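Local atomic coordinates of BamaA.19900.a (Balamuthia mandrillaris, PDB entry 6VZZ), a protein that probably catalyses ATP-dependent phosphorylation of glucose to glucose 6-phosphate, as a glucokinase of the actin-like ATPase superfamily that binds beta-D-glucopyranose. Residues A[37-42]-A[133-138]; A[315-320]-A[355-360]. One frame throughout, in Å; residues are numbered along the deposited sequence.

Interaction 1. Residues A[37-42]-A[133-138]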
loop_
_atom_site.group_PDB
_atom_site.type_symbol
_atom_site.label_atom_id
_atom_site.label_comp_id
_atom_site.label_asym_id
_atom_site.label_seq_id
_atom_site.Cartn_x
_atom_site.Cartn_y
_atom_site.Cartn_z
ATOM N N TYR A 37 -2.422 -35.377 -9.558
ATOM C CA TYR A 37 -1.280 -34.470 -9.537
ATOM C C TYR A 37 -1.687 -33.096 -10.048
ATOM O O TYR A 37 -2.736 -32.925 -10.680
ATOM C CB TYR A 37 -0.108 -34.997 -10.366
ATOM C CG TYR A 37 -0.306 -34.978 -11.856
ATOM C CD1 TYR A 37 -0.958 -36.022 -12.500
ATOM C CD2 TYR A 37 0.191 -33.933 -12.633
ATOM C CE1 TYR A 37 -1.127 -36.022 -13.874
ATOM C CE2 TYR A 37 0.021 -33.919 -14.016
ATOM C CZ TYR A 37 -0.639 -34.971 -14.628
ATOM O OH TYR A 37 -0.818 -34.990 -15.992
ATOM N N TYR A 38 -0.838 -32.110 -9.769
ATOM C CA TYR A 38 -1.180 -30.718 -10.016
ATOM C C TYR A 38 -0.045 -30.001 -10.740
ATOM O O TYR A 38 1.131 -30.352 -10.592
ATOM C CB TYR A 38 -1.527 -30.021 -8.700
ATOM C CG TYR A 38 -2.682 -30.689 -7.993
ATOM C CD1 TYR A 38 -2.480 -31.814 -7.200
ATOM C CD2 TYR A 38 -3.982 -30.215 -8.142
ATOM C CE1 TYR A 38 -3.535 -32.447 -6.568
ATOM C CE2 TYR A 38 -5.047 -30.841 -7.509
ATOM C CZ TYR A 38 -4.816 -31.957 -6.723
ATOM O OH TYR A 38 -5.862 -32.582 -6.086
ATOM N N VAL A 39 -0.416 -28.993 -11.533
ATOM C CA VAL A 39 0.512 -28.228 -12.359
ATOM C C VAL A 39 0.733 -26.861 -11.733
ATOM O O VAL A 39 -0.224 -26.190 -11.336
ATOM C CB VAL A 39 -0.010 -28.070 -13.802
ATOM C CG1 VAL A 39 0.928 -27.169 -14.616
ATOM C CG2 VAL A 39 -0.166 -29.422 -14.462
ATOM N N GLY A 40 1.987 -26.442 -11.657
ATOM C CA GLY A 40 2.319 -25.093 -11.227
ATOM C C GLY A 40 3.238 -24.434 -12.230
ATOM O O GLY A 40 4.143 -25.071 -12.773
ATOM N N VAL A 41 2.999 -23.145 -12.480
ATOM C CA VAL A 41 3.752 -22.397 -13.480
ATOM C C VAL A 41 4.191 -21.065 -12.893
ATOM O O VAL A 41 3.392 -20.363 -12.261
ATOM C CB VAL A 41 2.941 -22.160 -14.768
ATOM C CG1 VAL A 41 3.828 -21.532 -15.844
ATOM C CG2 VAL A 41 2.356 -23.456 -15.256
ATOM N N ASP A 42 5.460 -20.718 -13.115
ATOM C CA ASP A 42 6.044 -19.431 -12.746
ATOM C C ASP A 42 6.369 -18.707 -14.049
ATOM O O ASP A 42 7.380 -18.999 -14.695
ATOM C CB ASP A 42 7.287 -19.635 -11.883
ATOM C CG ASP A 42 8.042 -18.335 -11.607
ATOM O OD1 ASP A 42 7.483 -17.237 -11.826
ATOM O OD2 ASP A 42 9.208 -18.413 -11.155
ATOM N N SER A 133 -5.769 -28.422 -22.362
ATOM C CA SER A 133 -6.609 -29.048 -21.344
ATOM C C SER A 133 -5.863 -30.075 -20.496
ATOM O O SER A 133 -6.158 -30.212 -19.303
ATOM C CB SER A 133 -7.804 -29.716 -22.011
ATOM O OG SER A 133 -8.732 -28.744 -22.442
ATOM N N PHE A 134 -4.920 -30.818 -21.082
ATOM C CA PHE A 134 -4.260 -31.881 -20.331
ATOM C C PHE A 134 -3.612 -31.347 -19.055
ATOM O O PHE A 134 -3.782 -31.923 -17.975
ATOM C CB PHE A 134 -3.228 -32.591 -21.201
ATOM C CG PHE A 134 -2.545 -33.726 -20.501
ATOM C CD1 PHE A 134 -3.096 -34.992 -20.511
ATOM C CD2 PHE A 134 -1.362 -33.522 -19.807
ATOM C CE1 PHE A 134 -2.483 -36.031 -19.854
ATOM C CE2 PHE A 134 -0.751 -34.556 -19.148
ATOM C CZ PHE A 134 -1.312 -35.816 -19.173
ATOM N N LEU A 135 -2.860 -30.252 -19.152
ATOM C CA LEU A 135 -2.202 -29.717 -17.969
ATOM C C LEU A 135 -3.024 -28.656 -17.269
ATOM O O LEU A 135 -2.736 -28.334 -16.112
ATOM C CB LEU A 135 -0.835 -29.111 -18.315
ATOM C CG LEU A 135 0.291 -30.036 -18.763
ATOM C CD1 LEU A 135 1.588 -29.254 -18.887
ATOM C CD2 LEU A 135 0.459 -31.196 -17.802
ATOM N N PHE A 136 -4.031 -28.104 -17.934
ATOM C CA PHE A 136 -4.771 -26.949 -17.427
ATOM C C PHE A 136 -6.257 -27.250 -17.536
ATOM O O PHE A 136 -6.931 -26.767 -18.452
ATOM C CB PHE A 136 -4.376 -25.680 -18.180
ATOM C CG PHE A 136 -2.900 -25.423 -18.163
ATOM C CD1 PHE A 136 -2.295 -24.829 -17.058
ATOM C CD2 PHE A 136 -2.101 -25.810 -19.231
ATOM C CE1 PHE A 136 -0.924 -24.611 -17.027
ATOM C CE2 PHE A 136 -0.731 -25.589 -19.206
ATOM C CZ PHE A 136 -0.142 -24.993 -18.105
ATOM N N PRO A 137 -6.797 -28.041 -16.609
ATOM C CA PRO A 137 -8.226 -28.385 -16.650
ATOM C C PRO A 137 -9.079 -27.132 -16.662
ATOM O O PRO A 137 -8.885 -26.235 -15.826
ATOM C CB PRO A 137 -8.435 -29.192 -15.362
ATOM C CG PRO A 137 -7.295 -28.788 -14.470
ATOM C CD PRO A 137 -6.144 -28.518 -15.377
ATOM N N PRO A 138 -10.015 -27.027 -17.611
ATOM C CA PRO A 138 -10.733 -25.755 -17.820
ATOM C C PRO A 138 -11.422 -25.188 -16.588
ATOM O O PRO A 138 -11.400 -23.966 -16.377
ATOM C CB PRO A 138 -11.739 -26.127 -18.915
ATOM C CG PRO A 138 -11.017 -27.144 -19.719
ATOM C CD PRO A 138 -10.249 -27.972 -18.714
#

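Interaction 2. Residues A[315-320]-A[355-360]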
loop_
_atom_site.group_PDB
_atom_site.type_symbol
_atom_site.label_atom_id
_atom_site.label_comp_id
_atom_site.label_asym_id
_atom_site.label_seq_id
_atom_site.Cartn_x
_atom_site.Cartn_y
_atom_site.Cartn_z
ATOM N N PHE A 315 17.665 2.357 -4.020
ATOM C CA PHE A 315 16.269 2.613 -4.349
ATOM C C PHE A 315 15.374 1.459 -3.935
ATOM O O PHE A 315 14.195 1.676 -3.637
ATOM C CB PHE A 315 16.113 2.924 -5.833
ATOM C CG PHE A 315 16.386 4.358 -6.163
ATOM C CD1 PHE A 315 17.690 4.804 -6.343
ATOM C CD2 PHE A 315 15.346 5.269 -6.257
ATOM C CE1 PHE A 315 17.950 6.138 -6.627
ATOM C CE2 PHE A 315 15.593 6.595 -6.540
ATOM C CZ PHE A 315 16.899 7.036 -6.729
ATOM N N LEU A 316 15.904 0.235 -3.890
ATOM C CA LEU A 316 15.139 -0.847 -3.277
ATOM C C LEU A 316 14.867 -0.545 -1.807
ATOM O O LEU A 316 13.746 -0.734 -1.324
ATOM C CB LEU A 316 15.877 -2.179 -3.423
ATOM C CG LEU A 316 15.234 -3.324 -2.628
ATOM C CD1 LEU A 316 13.906 -3.723 -3.239
ATOM C CD2 LEU A 316 16.161 -4.511 -2.537
ATOM N N MET A 317 15.875 -0.047 -1.086
ATOM C CA MET A 317 15.656 0.319 0.308
ATOM C C MET A 317 14.681 1.487 0.445
ATOM O O MET A 317 13.961 1.570 1.444
ATOM C CB MET A 317 16.984 0.658 0.986
ATOM C CG MET A 317 17.913 -0.525 1.196
ATOM S SD MET A 317 17.236 -1.763 2.323
ATOM C CE MET A 317 16.940 -3.130 1.216
ATOM N N ARG A 318 14.636 2.398 -0.535
ATOM C CA ARG A 318 13.749 3.554 -0.398
ATOM C C ARG A 318 12.283 3.167 -0.572
ATOM O O ARG A 318 11.419 3.653 0.169
ATOM C CB ARG A 318 14.124 4.644 -1.394
ATOM C CG ARG A 318 13.302 5.903 -1.220
ATOM C CD ARG A 318 13.961 7.082 -1.917
ATOM N NE ARG A 318 15.392 7.093 -1.649
ATOM C CZ ARG A 318 16.286 7.795 -2.337
ATOM N NH1 ARG A 318 17.570 7.706 -2.023
ATOM N NH2 ARG A 318 15.900 8.565 -3.348
ATOM N N ILE A 319 11.970 2.315 -1.550
ATOM C CA ILE A 319 10.583 1.891 -1.699
ATOM C C ILE A 319 10.181 1.001 -0.527
ATOM O O ILE A 319 9.053 1.074 -0.027
ATOM C CB ILE A 319 10.365 1.204 -3.068
ATOM C CG1 ILE A 319 8.905 0.770 -3.268
ATOM C CG2 ILE A 319 11.250 -0.015 -3.224
ATOM C CD1 ILE A 319 7.886 1.861 -3.031
ATOM N N ALA A 320 11.107 0.172 -0.041
ATOM C CA ALA A 320 10.785 -0.678 1.095
ATOM C C ALA A 320 10.529 0.153 2.346
ATOM O O ALA A 320 9.594 -0.134 3.106
ATOM C CB ALA A 320 11.907 -1.691 1.327
ATOM N N ALA A 355 21.579 3.409 6.209
ATOM C CA ALA A 355 21.469 4.860 6.137
ATOM C C ALA A 355 20.298 5.272 5.253
ATOM O O ALA A 355 19.576 6.222 5.571
ATOM C CB ALA A 355 22.777 5.456 5.624
ATOM N N GLU A 356 20.078 4.546 4.155
ATOM C CA GLU A 356 18.950 4.842 3.282
ATOM C C GLU A 356 17.627 4.432 3.918
ATOM O O GLU A 356 16.655 5.198 3.884
ATOM C CB GLU A 356 19.134 4.139 1.938
ATOM C CG GLU A 356 17.893 4.164 1.052
ATOM C CD GLU A 356 17.403 5.572 0.763
ATOM O OE1 GLU A 356 16.176 5.772 0.712
ATOM O OE2 GLU A 356 18.241 6.486 0.601
ATOM N N PHE A 357 17.574 3.236 4.517
ATOM C CA PHE A 357 16.301 2.702 4.985
ATOM C C PHE A 357 15.744 3.504 6.160
ATOM O O PHE A 357 14.529 3.694 6.262
ATOM C CB PHE A 357 16.452 1.230 5.361
ATOM C CG PHE A 357 15.173 0.603 5.853
ATOM C CD1 PHE A 357 14.199 0.194 4.957
ATOM C CD2 PHE A 357 14.943 0.430 7.210
ATOM C CE1 PHE A 357 13.016 -0.372 5.405
ATOM C CE2 PHE A 357 13.767 -0.132 7.663
ATOM C CZ PHE A 357 12.801 -0.537 6.763
ATOM N N PHE A 358 16.598 3.979 7.057
ATOM C CA PHE A 358 16.141 4.791 8.180
ATOM C C PHE A 358 16.170 6.294 7.894
ATOM O O PHE A 358 16.017 7.090 8.825
ATOM C CB PHE A 358 16.972 4.471 9.427
ATOM C CG PHE A 358 16.870 3.043 9.846
ATOM C CD1 PHE A 358 15.721 2.575 10.470
ATOM C CD2 PHE A 358 17.896 2.149 9.581
ATOM C CE1 PHE A 358 15.601 1.254 10.837
ATOM C CE2 PHE A 358 17.787 0.816 9.952
ATOM C CZ PHE A 358 16.634 0.368 10.576
ATOM N N ASP A 359 16.346 6.703 6.635
ATOM C CA ASP A 359 16.339 8.118 6.251
ATOM C C ASP A 359 14.886 8.562 6.060
ATOM O O ASP A 359 14.340 8.596 4.949
ATOM C CB ASP A 359 17.183 8.304 4.992
ATOM C CG ASP A 359 17.215 9.742 4.478
ATOM O OD1 ASP A 359 16.426 10.592 4.929
ATOM O OD2 ASP A 359 18.058 10.024 3.600
ATOM N N HIS A 360 14.247 8.928 7.172
ATOM C CA HIS A 360 12.838 9.303 7.151
ATOM C C HIS A 360 12.515 10.089 8.411
ATOM O O HIS A 360 13.078 9.805 9.474
ATOM C CB HIS A 360 11.929 8.066 7.049
ATOM C CG HIS A 360 10.562 8.370 6.514
ATOM N ND1 HIS A 360 9.549 8.868 7.305
ATOM C CD2 HIS A 360 10.047 8.262 5.264
ATOM C CE1 HIS A 360 8.471 9.060 6.566
ATOM N NE2 HIS A 360 8.743 8.693 5.327
#

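Interaction 1. Residues A[37-42]-A[133-138]
Val39 of strand 37-42 meets Leu135 and Phe136, and Val41 meets Phe136, in a buried apolar contact on one face of the five-stranded mixed sheet of this actin-like ATPase fold. The strand is the middle one of that sheet, and the loop 133-138, which leads to edge strand 141-145, packs on it. Beta-branched valine is at home in an extended strand; Val39 turns both methyls to the loop and Val41 its CG2. Val39 CG2 faces CD2 of Leu135 at 3.8 Å and also lies against the carbonyl O of Leu135, whereas CG1 lies 4.0 Å from Phe136 CE1. Val41 CG2 comes to the edge of the Phe136 ring, near its plane and 3.9 Å from CE1. The same ring also meets Phe79 of helix 72-90 edge-to-face.

The polar element comes from Tyr37. Its CG sits between the backbone N and carbonyl carbon (chi1 71°), and the Tyr37 and Phe134 side chains cross at about a right angle. A tyrosine suits this place because it adds aromatic bulk while its OH hydrogen-bonds to Val92 O. The same OH lies obliquely beside the Phe134 ring, nearest to CE2 and CZ.

Interaction 2. Residues A[315-320]-A[355-360]
Helix 303-327 passes the last turn of helix 350-357 at close quarters, the CA atoms of Met317 and Phe357 standing 5.3 Å apart before the chain leaves the helix at Phe358.

The polar core is a buried salt bridge. Arg318 grips Glu356 side-on with two nitrogens, NE giving a nearly straight bond to OE1 (2.8 Å) and NH1 a second one to OE2 (3.0 Å). Both oxygens lie near the guanidinium plane, yet the donors stand above the carboxylate plane, and the two flat groups are turned 40° apart. A bend in the arginine at chi3 (-44°) sets the position of NE. Further partners hold the pair: Lys321 makes a salt bridge to Glu356 OE1, while Arg318 NH1 also makes one with Glu237 OE1, and NH2 hydrogen-bonds to Ser225 O. Such a network would be expected to keep both groups charged, and arginine suits it because one rigid group offers several N-H donors in different directions.

The other contacts are van der Waals packing. Met317 CB rests on Glu356 CG at 3.6 Å, so the methylene of the acid serves as packing surface. The Phe357 ring presents its edge to the first helix: CD1 is 3.8 Å from Met317 O, and CE1 is 4.0 Å from Ala320 C. Alanine, with only CB beyond the backbone, is consistent with such a close approach. Met317 SD lies obliquely off the same ring, 5.5 Å from its centroid, in a Met-aromatic contact.

Ala320 and Phe357 both also touch Met332 of strand 331-335. The arrangement is thus helix-helix packing against the six-stranded mixed sheet of an actin-like ATPase fold, stitched by a bidentate arginine-glutamate salt bridge.

In the fold
From the N terminus, the chain first runs through strand 37-43, then through further strands and helix 72-90, before loop 133-138 returns to the starting strand and interaction 1 closes a loop of 90 intervening residues. Interaction 2 opens only much later, on helix 303-327, and closes after 34 residues that include strand 331-335. The two loops therefore follow in series, neither crossing nor enclosing one another. The centres of interactions 1 and 2 are about 40 Å apart, on opposite sides of the chain's centre. Interaction 1 ties a loop to the five-stranded sheet; interaction 2 joins two helices beside the six-stranded sheet, and the chain just after helix 350-357 packs, through His360, on His221 of the second subunit.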